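Local coordinates for protein pyridoxamine 5-phosphate-dependent dehydrase (Escherichia coli, PDB 3B8X) that removes the C3'-hydroxyl of GDP-4-keto-6-deoxy-D-mannose by a combined transamination and deoxygenation that depends on vitamin B6, a step towards L-colitose of the O-antigen, at residues N112-I116 with N136-N142; E164-F170 with T298-F304; V274-N278 with N373-F379. The protein carries 1 engineered substitution. All coordinates share one frame; numbering follows the deposited sequence.

Contact 1: N112-I116 with N136-N142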
loop_
_atom_site.group_PDB
_atom_site.type_symbol
_atom_site.label_atom_id
_atom_site.label_comp_id
_atom_site.label_asym_id
_atom_site.label_seq_id
_atom_site.Cartn_x
_atom_site.Cartn_y
_atom_site.Cartn_z
ATOM N N ASN B 112 5.710 -28.805 -16.372
ATOM C CA ASN B 112 7.121 -29.033 -16.108
ATOM C C ASN B 112 7.815 -27.778 -15.613
ATOM O O ASN B 112 8.484 -27.803 -14.567
ATOM C CB ASN B 112 7.790 -29.573 -17.349
ATOM C CG ASN B 112 7.473 -31.023 -17.538
ATOM O OD1 ASN B 112 7.883 -31.841 -16.718
ATOM N ND2 ASN B 112 6.651 -31.337 -18.524
ATOM N N THR B 113 7.710 -26.695 -16.385
ATOM C CA THR B 113 8.337 -25.442 -15.971
ATOM C C THR B 113 7.594 -24.656 -14.889
ATOM O O THR B 113 8.206 -23.814 -14.216
ATOM C CB THR B 113 8.483 -24.481 -17.104
ATOM O OG1 THR B 113 7.185 -24.073 -17.525
ATOM C CG2 THR B 113 9.234 -25.131 -18.224
ATOM N N LEU B 114 6.289 -24.932 -14.772
ATOM C CA LEU B 114 5.349 -24.258 -13.860
ATOM C C LEU B 114 4.993 -22.903 -14.373
ATOM O O LEU B 114 4.160 -22.232 -13.774
ATOM C CB LEU B 114 5.872 -24.121 -12.418
ATOM C CG LEU B 114 6.328 -25.420 -11.726
ATOM C CD1 LEU B 114 6.585 -25.108 -10.260
ATOM C CD2 LEU B 114 5.300 -26.550 -11.927
ATOM N N ASN B 115 5.588 -22.526 -15.504
ATOM C CA ASN B 115 5.288 -21.224 -16.145
ATOM C C ASN B 115 4.219 -21.371 -17.239
ATOM O O ASN B 115 3.763 -22.505 -17.514
ATOM C CB ASN B 115 6.569 -20.558 -16.656
ATOM C CG ASN B 115 7.458 -20.070 -15.523
ATOM O OD1 ASN B 115 6.989 -19.738 -14.441
ATOM N ND2 ASN B 115 8.745 -20.056 -15.761
ATOM N N ILE B 116 3.733 -20.233 -17.748
ATOM C CA ILE B 116 2.665 -20.208 -18.748
ATOM C C ILE B 116 3.021 -21.154 -19.920
ATOM O O ILE B 116 4.160 -21.219 -20.342
ATOM C CB ILE B 116 2.469 -18.787 -19.291
ATOM C CG1 ILE B 116 1.153 -18.664 -20.100
ATOM C CG2 ILE B 116 3.655 -18.430 -20.104
ATOM C CD1 ILE B 116 0.606 -17.256 -20.242
ATOM N N ASN B 136 7.475 -15.241 -13.510
ATOM C CA ASN B 136 8.574 -16.217 -13.450
ATOM C C ASN B 136 8.407 -16.982 -12.151
ATOM O O ASN B 136 8.736 -16.484 -11.064
ATOM C CB ASN B 136 9.948 -15.526 -13.528
ATOM C CG ASN B 136 10.102 -14.721 -14.801
ATOM O OD1 ASN B 136 9.900 -15.259 -15.914
ATOM N ND2 ASN B 136 10.343 -13.409 -14.651
ATOM N N LEU B 137 7.818 -18.170 -12.256
ATOM C CA LEU B 137 7.454 -18.929 -11.082
ATOM C C LEU B 137 8.568 -19.642 -10.347
ATOM O O LEU B 137 9.360 -20.392 -10.924
ATOM C CB LEU B 137 6.272 -19.876 -11.354
ATOM C CG LEU B 137 5.290 -20.034 -10.179
ATOM C CD1 LEU B 137 4.315 -18.849 -10.109
ATOM C CD2 LEU B 137 4.501 -21.344 -10.304
ATOM N N LEU B 138 8.567 -19.419 -9.046
ATOM C CA LEU B 138 9.441 -20.107 -8.116
ATOM C C LEU B 138 10.908 -19.958 -8.442
ATOM O O LEU B 138 11.721 -20.807 -8.058
ATOM C CB LEU B 138 9.092 -21.595 -8.106
ATOM C CG LEU B 138 8.673 -22.134 -6.750
ATOM C CD1 LEU B 138 7.567 -21.267 -6.161
ATOM C CD2 LEU B 138 8.262 -23.603 -6.896
ATOM N N GLY B 139 11.261 -18.933 -9.192
ATOM C CA GLY B 139 12.674 -18.796 -9.472
ATOM C C GLY B 139 12.941 -19.032 -10.966
ATOM O O GLY B 139 14.006 -18.666 -11.490
ATOM N N ASN B 140 11.980 -19.688 -11.596
ATOM C CA ASN B 140 12.152 -20.068 -12.985
ATOM C C ASN B 140 11.705 -18.990 -13.954
ATOM O O ASN B 140 10.493 -18.727 -14.055
ATOM C CB ASN B 140 11.321 -21.322 -13.238
ATOM C CG ASN B 140 11.963 -22.278 -14.238
ATOM O OD1 ASN B 140 13.189 -22.256 -14.452
ATOM N ND2 ASN B 140 11.131 -23.159 -14.826
ATOM N N PRO B 141 12.637 -18.445 -14.744
ATOM C CA PRO B 141 12.238 -17.440 -15.743
ATOM C C PRO B 141 11.466 -18.089 -16.894
ATOM O O PRO B 141 11.648 -19.276 -17.230
ATOM C CB PRO B 141 13.578 -16.939 -16.309
ATOM C CG PRO B 141 14.553 -18.079 -16.129
ATOM C CD PRO B 141 14.016 -18.935 -14.962
ATOM N N ASN B 142 10.641 -17.274 -17.535
ATOM C CA ASN B 142 9.919 -17.735 -18.719
ATOM C C ASN B 142 10.911 -17.823 -19.860
ATOM O O ASN B 142 11.991 -17.236 -19.785
ATOM C CB ASN B 142 8.872 -16.694 -19.100
ATOM C CG ASN B 142 7.664 -16.802 -18.260
ATOM O OD1 ASN B 142 6.739 -17.514 -18.654
ATOM N ND2 ASN B 142 7.725 -16.272 -17.004
HETATM O O HOH W 1 10.121 -21.436 -18.264
HETATM O O HOH W 2 6.454 -19.664 -20.419
#

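Contact 2: E164-F170 with T298-F304. With G4M ([(2R,3S,4R,5R)-5-(2-amino-6-oxo-1,6-dihydro-9H-purin-9-yl)-3,4-dihydroxytetrahydrofuran-2-yl]methyl (2R,3S,4S,5S,6R)-3,4-dihydroxy-5-[({3-hydroxy-2-methyl-5-[(phosphonooxy)methyl]pyridin-4-yl}methyl)amino]-6-methyltetrahydro-2H-pyran-2-yl dihydrogen diphosphate), chain O.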
loop_
_atom_site.group_PDB
_atom_site.type_symbol
_atom_site.label_atom_id
_atom_site.label_comp_id
_atom_site.label_asym_id
_atom_site.label_seq_id
_atom_site.Cartn_x
_atom_site.Cartn_y
_atom_site.Cartn_z
ATOM N N GLU B 164 9.114 -13.768 -7.455
ATOM C CA GLU B 164 9.591 -15.048 -6.940
ATOM C C GLU B 164 10.903 -15.411 -7.570
ATOM O O GLU B 164 11.488 -16.427 -7.204
ATOM C CB GLU B 164 8.603 -16.203 -7.182
ATOM C CG GLU B 164 7.214 -15.898 -6.624
ATOM C CD GLU B 164 6.182 -16.976 -6.896
ATOM O OE1 GLU B 164 6.532 -18.033 -7.460
ATOM O OE2 GLU B 164 4.992 -16.751 -6.568
ATOM N N SER B 165 11.357 -14.605 -8.529
ATOM C CA SER B 165 12.577 -14.960 -9.233
ATOM C C SER B 165 13.683 -13.923 -9.283
ATOM O O SER B 165 14.387 -13.824 -10.287
ATOM C CB SER B 165 12.290 -15.522 -10.638
ATOM O OG SER B 165 11.204 -16.442 -10.568
ATOM N N MET B 166 13.879 -13.188 -8.189
ATOM C CA MET B 166 14.996 -12.261 -8.149
ATOM C C MET B 166 16.273 -13.065 -8.421
ATOM O O MET B 166 16.430 -14.169 -7.923
ATOM C CB MET B 166 15.120 -11.631 -6.768
ATOM C CG MET B 166 16.253 -10.637 -6.737
ATOM S SD MET B 166 16.376 -9.766 -5.167
ATOM C CE MET B 166 15.077 -8.625 -5.195
ATOM N N GLY B 167 17.194 -12.538 -9.217
ATOM C CA GLY B 167 18.419 -13.291 -9.466
ATOM C C GLY B 167 18.395 -14.349 -10.581
ATOM O O GLY B 167 19.424 -14.965 -10.893
ATOM N N ALA B 168 17.241 -14.614 -11.159
ATOM C CA ALA B 168 17.213 -15.575 -12.246
ATOM C C ALA B 168 17.748 -14.855 -13.472
ATOM O O ALA B 168 17.611 -13.645 -13.588
ATOM C CB ALA B 168 15.790 -16.027 -12.513
ATOM N N THR B 169 18.292 -15.615 -14.424
ATOM C CA THR B 169 18.747 -15.033 -15.688
ATOM C C THR B 169 18.326 -15.929 -16.857
ATOM O O THR B 169 18.141 -17.141 -16.691
ATOM C CB THR B 169 20.249 -14.925 -15.717
ATOM O OG1 THR B 169 20.805 -16.258 -15.679
ATOM C CG2 THR B 169 20.726 -14.175 -14.478
ATOM N N PHE B 170 18.112 -15.322 -18.020
ATOM C CA PHE B 170 17.771 -16.076 -19.224
ATOM C C PHE B 170 18.546 -15.454 -20.363
ATOM O O PHE B 170 18.434 -14.264 -20.653
ATOM C CB PHE B 170 16.264 -16.128 -19.505
ATOM C CG PHE B 170 15.929 -16.750 -20.833
ATOM C CD1 PHE B 170 15.900 -18.143 -20.975
ATOM C CD2 PHE B 170 15.658 -15.954 -21.944
ATOM C CE1 PHE B 170 15.610 -18.735 -22.214
ATOM C CE2 PHE B 170 15.363 -16.529 -23.194
ATOM C CZ PHE B 170 15.336 -17.928 -23.332
ATOM N N THR B 298 14.354 -23.471 -16.738
ATOM C CA THR B 298 14.522 -22.676 -17.971
ATOM C C THR B 298 15.650 -21.657 -17.637
ATOM O O THR B 298 15.729 -21.183 -16.508
ATOM C CB THR B 298 13.194 -21.965 -18.322
ATOM O OG1 THR B 298 12.225 -22.966 -18.652
ATOM C CG2 THR B 298 13.362 -21.052 -19.545
ATOM N N GLY B 299 16.593 -21.402 -18.555
ATOM C CA GLY B 299 17.722 -20.486 -18.284
ATOM C C GLY B 299 18.460 -20.849 -16.993
ATOM O O GLY B 299 18.801 -22.012 -16.748
ATOM N N GLU B 300 18.721 -19.848 -16.164
ATOM C CA GLU B 300 19.344 -20.087 -14.867
ATOM C C GLU B 300 18.393 -19.661 -13.742
ATOM O O GLU B 300 18.216 -18.478 -13.474
ATOM C CB GLU B 300 20.693 -19.403 -14.765
ATOM C CG GLU B 300 21.713 -20.088 -15.650
ATOM C CD GLU B 300 23.129 -19.635 -15.378
ATOM O OE1 GLU B 300 23.384 -19.191 -14.236
ATOM O OE2 GLU B 300 23.976 -19.715 -16.301
ATOM N N SER B 301 17.666 -20.625 -13.214
ATOM C CA SER B 301 16.682 -20.347 -12.181
ATOM C C SER B 301 17.325 -19.881 -10.877
ATOM O O SER B 301 18.467 -20.227 -10.567
ATOM C CB SER B 301 15.867 -21.635 -11.960
ATOM O OG SER B 301 14.968 -21.557 -10.878
ATOM N N SER B 302 16.603 -19.068 -10.097
ATOM C CA SER B 302 17.140 -18.646 -8.802
ATOM C C SER B 302 16.516 -19.527 -7.722
ATOM O O SER B 302 16.742 -19.313 -6.533
ATOM C CB SER B 302 16.940 -17.144 -8.493
ATOM O OG SER B 302 15.583 -16.725 -8.653
ATOM N N TRP B 303 15.749 -20.538 -8.131
ATOM C CA TRP B 303 15.234 -21.556 -7.207
ATOM C C TRP B 303 14.685 -21.017 -5.902
ATOM O O TRP B 303 15.277 -21.216 -4.829
ATOM C CB TRP B 303 16.356 -22.582 -6.903
ATOM C CG TRP B 303 16.748 -23.367 -8.136
ATOM C CD1 TRP B 303 17.811 -23.129 -8.979
ATOM C CD2 TRP B 303 16.009 -24.449 -8.725
ATOM N NE1 TRP B 303 17.782 -24.008 -10.049
ATOM C CE2 TRP B 303 16.681 -24.818 -9.922
ATOM C CE3 TRP B 303 14.845 -25.155 -8.347
ATOM C CZ2 TRP B 303 16.241 -25.874 -10.733
ATOM C CZ3 TRP B 303 14.412 -26.236 -9.154
ATOM C CH2 TRP B 303 15.124 -26.584 -10.323
ATOM N N PHE B 304 13.499 -20.430 -5.956
ATOM C CA PHE B 304 12.909 -19.804 -4.784
ATOM C C PHE B 304 12.583 -20.876 -3.750
ATOM O O PHE B 304 12.735 -20.684 -2.533
ATOM C CB PHE B 304 11.652 -19.064 -5.256
ATOM C CG PHE B 304 10.804 -18.534 -4.149
ATOM C CD1 PHE B 304 10.995 -17.236 -3.675
ATOM C CD2 PHE B 304 9.788 -19.322 -3.634
ATOM C CE1 PHE B 304 10.182 -16.730 -2.662
ATOM C CE2 PHE B 304 8.977 -18.870 -2.614
ATOM C CZ PHE B 304 9.162 -17.553 -2.113
HETATM O OP3 G4M O . 4.632 -10.536 -0.597
HETATM P PL G4M O . 4.783 -9.298 -1.575
HETATM O OP1 G4M O . 3.552 -8.248 -1.458
HETATM O OP2 G4M O . 6.159 -8.537 -1.242
HETATM O OP4 G4M O . 4.956 -9.851 -3.098
HETATM C C5B G4M O . 3.697 -10.258 -3.552
HETATM C C5L G4M O . 3.919 -11.235 -4.643
HETATM C C6L G4M O . 3.705 -10.842 -5.957
HETATM N N1L G4M O . 3.840 -11.716 -6.928
HETATM C C2L G4M O . 4.178 -12.972 -6.731
HETATM C C2A G4M O . 4.258 -13.932 -7.895
HETATM C C3L G4M O . 4.458 -13.458 -5.457
HETATM O O3L G4M O . 4.732 -14.773 -5.315
HETATM C C4L G4M O . 4.354 -12.538 -4.365
HETATM C C4A G4M O . 4.593 -12.933 -3.041
HETATM N N4A G4M O . 4.833 -14.184 -2.780
HETATM C C4G G4M O . 5.180 -14.554 -1.454
HETATM C C5G G4M O . 4.681 -15.939 -1.114
HETATM C C6G G4M O . 5.084 -16.939 -2.198
HETATM O O5G G4M O . 5.435 -16.238 0.057
HETATM C C3G G4M O . 4.574 -13.595 -0.417
HETATM O O3G G4M O . 5.623 -12.757 0.057
HETATM C C2G G4M O . 4.023 -14.411 0.789
HETATM O O2G G4M O . 3.790 -13.581 1.931
HETATM C C1G G4M O . 4.992 -15.499 1.186
HETATM O O1G G4M O . 4.226 -16.446 1.920
HETATM P P2 G4M O . 4.884 -17.163 3.178
HETATM O O3P G4M O . 6.353 -17.716 2.792
HETATM O O4P G4M O . 3.995 -18.481 3.502
HETATM O OPP G4M O . 4.885 -16.000 4.295
HETATM P P G4M O . 5.237 -16.532 5.771
HETATM O O1P G4M O . 4.389 -17.759 6.397
HETATM O O2P G4M O . 4.945 -15.208 6.604
HETATM O "O5'" G4M O . 6.805 -16.661 5.921
HETATM C "C5'" G4M O . 7.245 -17.962 5.591
HETATM C "C4'" G4M O . 8.125 -18.444 6.734
HETATM O "O4'" G4M O . 8.988 -17.354 7.177
HETATM C "C3'" G4M O . 7.251 -18.826 7.951
HETATM O "O3'" G4M O . 7.933 -19.878 8.619
HETATM C "C2'" G4M O . 7.224 -17.530 8.790
HETATM O "O2'" G4M O . 7.078 -17.881 10.171
HETATM C "C1'" G4M O . 8.640 -17.029 8.542
HETATM N N9 G4M O . 8.748 -15.583 8.766
HETATM C C8 G4M O . 8.142 -14.617 8.027
HETATM N N7 G4M O . 8.513 -13.446 8.506
HETATM C C4 G4M O . 9.535 -14.989 9.720
HETATM C C5 G4M O . 9.387 -13.592 9.555
HETATM C C6 G4M O . 10.120 -12.704 10.422
HETATM O O6 G4M O . 10.060 -11.487 10.345
HETATM N N3 G4M O . 10.330 -15.464 10.683
HETATM C C2 G4M O . 10.981 -14.635 11.483
HETATM N N1 G4M O . 10.895 -13.270 11.372
HETATM N N2 G4M O . 11.769 -15.147 12.466
HETATM O O HOH W 3 20.227 -17.592 -11.521
#

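Contact 3: V274-N278 with N373-F379. With NA (sodium ion), chain K.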
loop_
_atom_site.group_PDB
_atom_site.type_symbol
_atom_site.label_atom_id
_atom_site.label_comp_id
_atom_site.label_asym_id
_atom_site.label_seq_id
_atom_site.Cartn_x
_atom_site.Cartn_y
_atom_site.Cartn_z
ATOM N N VAL B 274 24.501 -20.233 -3.500
ATOM C CA VAL B 274 24.162 -21.266 -2.511
ATOM C C VAL B 274 22.867 -21.956 -2.892
ATOM O O VAL B 274 22.748 -23.189 -2.853
ATOM C CB VAL B 274 24.066 -20.712 -1.098
ATOM C CG1 VAL B 274 23.712 -21.826 -0.130
ATOM C CG2 VAL B 274 25.393 -20.114 -0.689
ATOM N N ARG B 275 21.870 -21.137 -3.213
ATOM C CA ARG B 275 20.568 -21.650 -3.610
ATOM C C ARG B 275 20.683 -22.554 -4.832
ATOM O O ARG B 275 20.034 -23.592 -4.893
ATOM C CB ARG B 275 19.633 -20.506 -3.956
ATOM C CG ARG B 275 19.081 -19.781 -2.752
ATOM C CD ARG B 275 18.109 -18.757 -3.252
ATOM N NE ARG B 275 17.420 -18.122 -2.145
ATOM C CZ ARG B 275 16.198 -18.449 -1.775
ATOM N NH1 ARG B 275 15.514 -19.388 -2.431
ATOM N NH2 ARG B 275 15.688 -17.849 -0.722
ATOM N N ARG B 276 21.433 -22.138 -5.845
ATOM C CA ARG B 276 21.603 -23.034 -7.006
ATOM C C ARG B 276 22.382 -24.310 -6.651
ATOM O O ARG B 276 22.087 -25.395 -7.168
ATOM C CB ARG B 276 22.172 -22.324 -8.260
ATOM C CG ARG B 276 21.173 -21.340 -8.883
ATOM C CD ARG B 276 21.829 -20.328 -9.853
ATOM N NE ARG B 276 22.443 -21.080 -10.931
ATOM C CZ ARG B 276 21.762 -21.840 -11.783
ATOM N NH1 ARG B 276 20.435 -21.918 -11.715
ATOM N NH2 ARG B 276 22.417 -22.534 -12.700
ATOM N N LYS B 277 23.364 -24.232 -5.752
ATOM C CA LYS B 277 24.051 -25.492 -5.422
ATOM C C LYS B 277 23.072 -26.393 -4.679
ATOM O O LYS B 277 23.064 -27.605 -4.858
ATOM C CB LYS B 277 25.295 -25.272 -4.577
ATOM C CG LYS B 277 26.175 -26.496 -4.524
ATOM C CD LYS B 277 27.629 -26.166 -4.799
ATOM C CE LYS B 277 28.497 -27.421 -4.660
ATOM N NZ LYS B 277 29.253 -27.506 -3.365
ATOM N N ASN B 278 22.174 -25.783 -3.921
ATOM C CA ASN B 278 21.220 -26.612 -3.197
ATOM C C ASN B 278 20.364 -27.273 -4.242
ATOM O O ASN B 278 19.968 -28.416 -4.096
ATOM C CB ASN B 278 20.303 -25.766 -2.302
ATOM C CG ASN B 278 20.971 -25.351 -1.003
ATOM O OD1 ASN B 278 21.863 -26.031 -0.489
ATOM N ND2 ASN B 278 20.523 -24.225 -0.453
ATOM N N ASN B 373 13.751 -23.439 -0.168
ATOM C CA ASN B 373 15.181 -23.364 -0.540
ATOM C C ASN B 373 15.722 -22.145 0.233
ATOM O O ASN B 373 14.995 -21.192 0.505
ATOM C CB ASN B 373 15.413 -23.276 -2.056
ATOM C CG ASN B 373 16.898 -23.468 -2.428
ATOM O OD1 ASN B 373 17.718 -23.858 -1.590
ATOM N ND2 ASN B 373 17.237 -23.178 -3.688
ATOM N N HIS B 374 16.980 -22.161 0.636
ATOM C CA HIS B 374 17.538 -21.041 1.385
ATOM C C HIS B 374 18.895 -20.640 0.812
ATOM O O HIS B 374 19.505 -21.392 0.053
ATOM C CB HIS B 374 17.792 -21.424 2.897
ATOM C CG HIS B 374 16.597 -21.962 3.619
ATOM N ND1 HIS B 374 16.303 -21.607 4.917
ATOM C CD2 HIS B 374 15.643 -22.851 3.247
ATOM C CE1 HIS B 374 15.217 -22.251 5.310
ATOM N NE2 HIS B 374 14.821 -23.043 4.333
ATOM N N GLN B 375 19.410 -19.507 1.280
ATOM C CA GLN B 375 20.720 -18.992 0.863
ATOM C C GLN B 375 21.844 -19.608 1.682
ATOM O O GLN B 375 22.951 -19.123 1.681
ATOM C CB GLN B 375 20.754 -17.477 1.048
ATOM C CG GLN B 375 20.802 -16.974 2.512
ATOM C CD GLN B 375 19.614 -17.374 3.424
ATOM O OE1 GLN B 375 18.478 -17.585 2.982
ATOM N NE2 GLN B 375 19.893 -17.464 4.714
ATOM N N ILE B 376 21.512 -20.645 2.437
ATOM C CA ILE B 376 22.422 -21.422 3.282
ATOM C C ILE B 376 22.357 -22.881 2.763
ATOM O O ILE B 376 21.289 -23.321 2.366
ATOM C CB ILE B 376 21.867 -21.434 4.761
ATOM C CG1 ILE B 376 21.764 -20.027 5.328
ATOM C CG2 ILE B 376 22.746 -22.249 5.695
ATOM C CD1 ILE B 376 20.462 -19.795 6.053
ATOM N N GLU B 377 23.463 -23.627 2.753
ATOM C CA GLU B 377 23.425 -25.014 2.261
ATOM C C GLU B 377 22.365 -25.800 2.989
ATOM O O GLU B 377 22.175 -25.607 4.185
ATOM C CB GLU B 377 24.780 -25.737 2.372
ATOM C CG GLU B 377 25.292 -25.956 3.811
ATOM C CD GLU B 377 24.882 -27.286 4.444
ATOM O OE1 GLU B 377 24.220 -28.126 3.803
ATOM O OE2 GLU B 377 25.199 -27.487 5.629
ATOM N N LEU B 378 21.736 -26.727 2.274
ATOM C CA LEU B 378 20.670 -27.548 2.825
ATOM C C LEU B 378 20.931 -29.049 2.593
ATOM O O LEU B 378 19.977 -29.842 2.477
ATOM C CB LEU B 378 19.362 -27.156 2.107
ATOM C CG LEU B 378 18.679 -25.878 2.599
ATOM C CD1 LEU B 378 17.543 -25.403 1.679
ATOM C CD2 LEU B 378 18.146 -26.114 3.998
ATOM N N PHE B 379 22.193 -29.460 2.523
ATOM C CA PHE B 379 22.449 -30.868 2.218
ATOM C C PHE B 379 21.802 -31.869 3.122
ATOM O O PHE B 379 21.256 -32.848 2.629
ATOM C CB PHE B 379 23.921 -31.208 1.991
ATOM C CG PHE B 379 24.635 -30.234 1.110
ATOM C CD1 PHE B 379 25.678 -29.461 1.619
ATOM C CD2 PHE B 379 24.227 -30.025 -0.197
ATOM C CE1 PHE B 379 26.313 -28.534 0.841
ATOM C CE2 PHE B 379 24.861 -29.087 -0.990
ATOM C CZ PHE B 379 25.916 -28.341 -0.465
HETATM NA NA NA K . 12.822 -19.955 1.316
HETATM O O HOH W 4 17.283 -15.998 0.870
HETATM O O HOH W 5 12.732 -18.453 -0.727
HETATM O O HOH W 6 14.118 -18.205 2.103
HETATM O O HOH W 7 11.423 -21.291 -0.132
HETATM O O HOH W 8 10.156 -18.912 1.111
#

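Contact 1: N112-I116 with N136-N142
The amide of N115 faces 136-142 and uses both of its ends there. Its OD1 takes the backbone N of L137 at 2.8 Å, in the carbonyl plane and on a lone pair. Its ND2 gives a fairly straight bond to N140 O, also 2.8 Å. N140 O lies close to the amide plane of N115, but the donor stands 56° above the carbonyl plane of N140. A water bridges ND2 of N115 and P141 O. N140 ND2 donates to T113 O at 3.1 Å, on a lone pair, with that oxygen near the amide plane. It also donates to Q296 O, and T113 O accepts from Q295 NE2. The other end, OD1, takes the backbone N of T298.

Beside the amide bonds, CB of L114 meets CD2 of L137 at 3.7 Å, and CD1 of L114 reaches CD2 of L138. N142 ND2 and backbone N approach N136 OD1 from opposite faces of the N136 amide plane; ND2 also donates to V135 O. OD1 of N142 touches CG2 of I116 and shares a water with I116 O. T113 OG1 accepts from N115 N at 3.0 Å, an ST turn. Two irregular loops are thus joined largely through side-chain amides that bond backbone groups. The bonds from both ends of N115 fix its amide rotation and satisfy buried backbone groups.

Contact 2: E164-F170 with T298-F304
S302 turns its OG between its own backbone N and carbonyl carbon (chi1 52°), which aims the hydroxyl at 164-170. There it donates to M166 O at 2.8 Å, from 47° above the carbonyl plane. CG of F304 is anti to the backbone N (chi1 171°), which lays the ring beside E164, whose CB sits over one face, offset toward the rim. CB of F304 is 3.3 Å from E164 O. The far ring atom CZ comes within 4.1 Å of C6G of the bound G4M.

E164 runs extended beyond CG and carries its carboxylate to the cofactor part of G4M. O3L of G4M donates to OE2 at 2.4 Å, a length too short to be taken at face value. The other oxygen, OE1, takes the backbone N of L138, consistent with a second-shell bond that orients the carboxylate.

Further along, the backbones pair directly. T169 and E300 form a single antiparallel bridge as a hydrogen-bonded pair. E300 N gives a nearly straight bond to T169 O at 2.8 Å, and T169 N returns one to E300 O. Their side chains lie side by side and point the same way, with T169 OG1 3.3 Å from E300 CB. CA of A168 also approaches E300 O in a CH...O contact. A water lies within hydrogen-bonding distance of both E300 O and G167 O. G299 has positive phi and brings its CA to the edge of the F170 ring.

The segment 165-168 is a type II turn, with G167 at its third position. The bridge thus fastens the start of the short hairpin 169-174 to the loop before strand 305-310. At the other end, E164 belongs to the ligand pocket of this vitamin B6-dependent aminotransferase fold.

Contact 3: V274-N278 with N373-F379
N278 and N373 meet amide to amide, their planes 61° apart. ND2 of N278 donates to N373 OD1 at 3.0 Å, in that oxygen's carbonyl plane. It also donates to I376 O at 3.1 Å. OD1 of N278 accepts from L378 N at 2.9 Å, with the donor 41° above the amide plane. N373 ND2 gives a straight bond back to the helix at R275 O. With CG anti to its backbone N (chi1 -169°), N373 turns its amide to the helix while its backbone O binds a sodium ion at 2.6 Å. CG1 of V274 packs on Q375 O at 3.3 Å.

Further out, the extended R275 lays one guanidinium face over the backbone of H374. Its NH1 donates to W303 O and F304 O. Its NH2 holds two waters at the edge, one of them a sodium ligand. Four waters and L8 O complete the sodium site. E377 OE1 accepts from F379 N at 2.7 Å at the start of helix 379-388, where L378 is the N-cap. The contact seats the loop between strand 368-372 and that helix on the long helix 255-286. Beside it, F306 of strand 305-310 touches both asparagines.

How the contacts relate
Along the chain contact 1 closes before contact 2 opens, while the segments of contacts 2 and 3 alternate. Contacts 1 and 2 have centres about 9 Å apart and touch through N136 O with S165 OG and L138 O with F304 N. Contacts 2 and 3 have centres about 14 Å apart and touch where W303 O meets N373 ND2 and S301 O meets R276 NH1. Contacts 1 and 3 do not touch; their nearest atoms are about 7 Å apart. Segment 298-304 touches both other contacts and so connects them. It joins loops at the ends of strands 129-135 and 157-161 of the large mixed sheet to helix 255-286 and the small antiparallel sheet, beside the bound ligand.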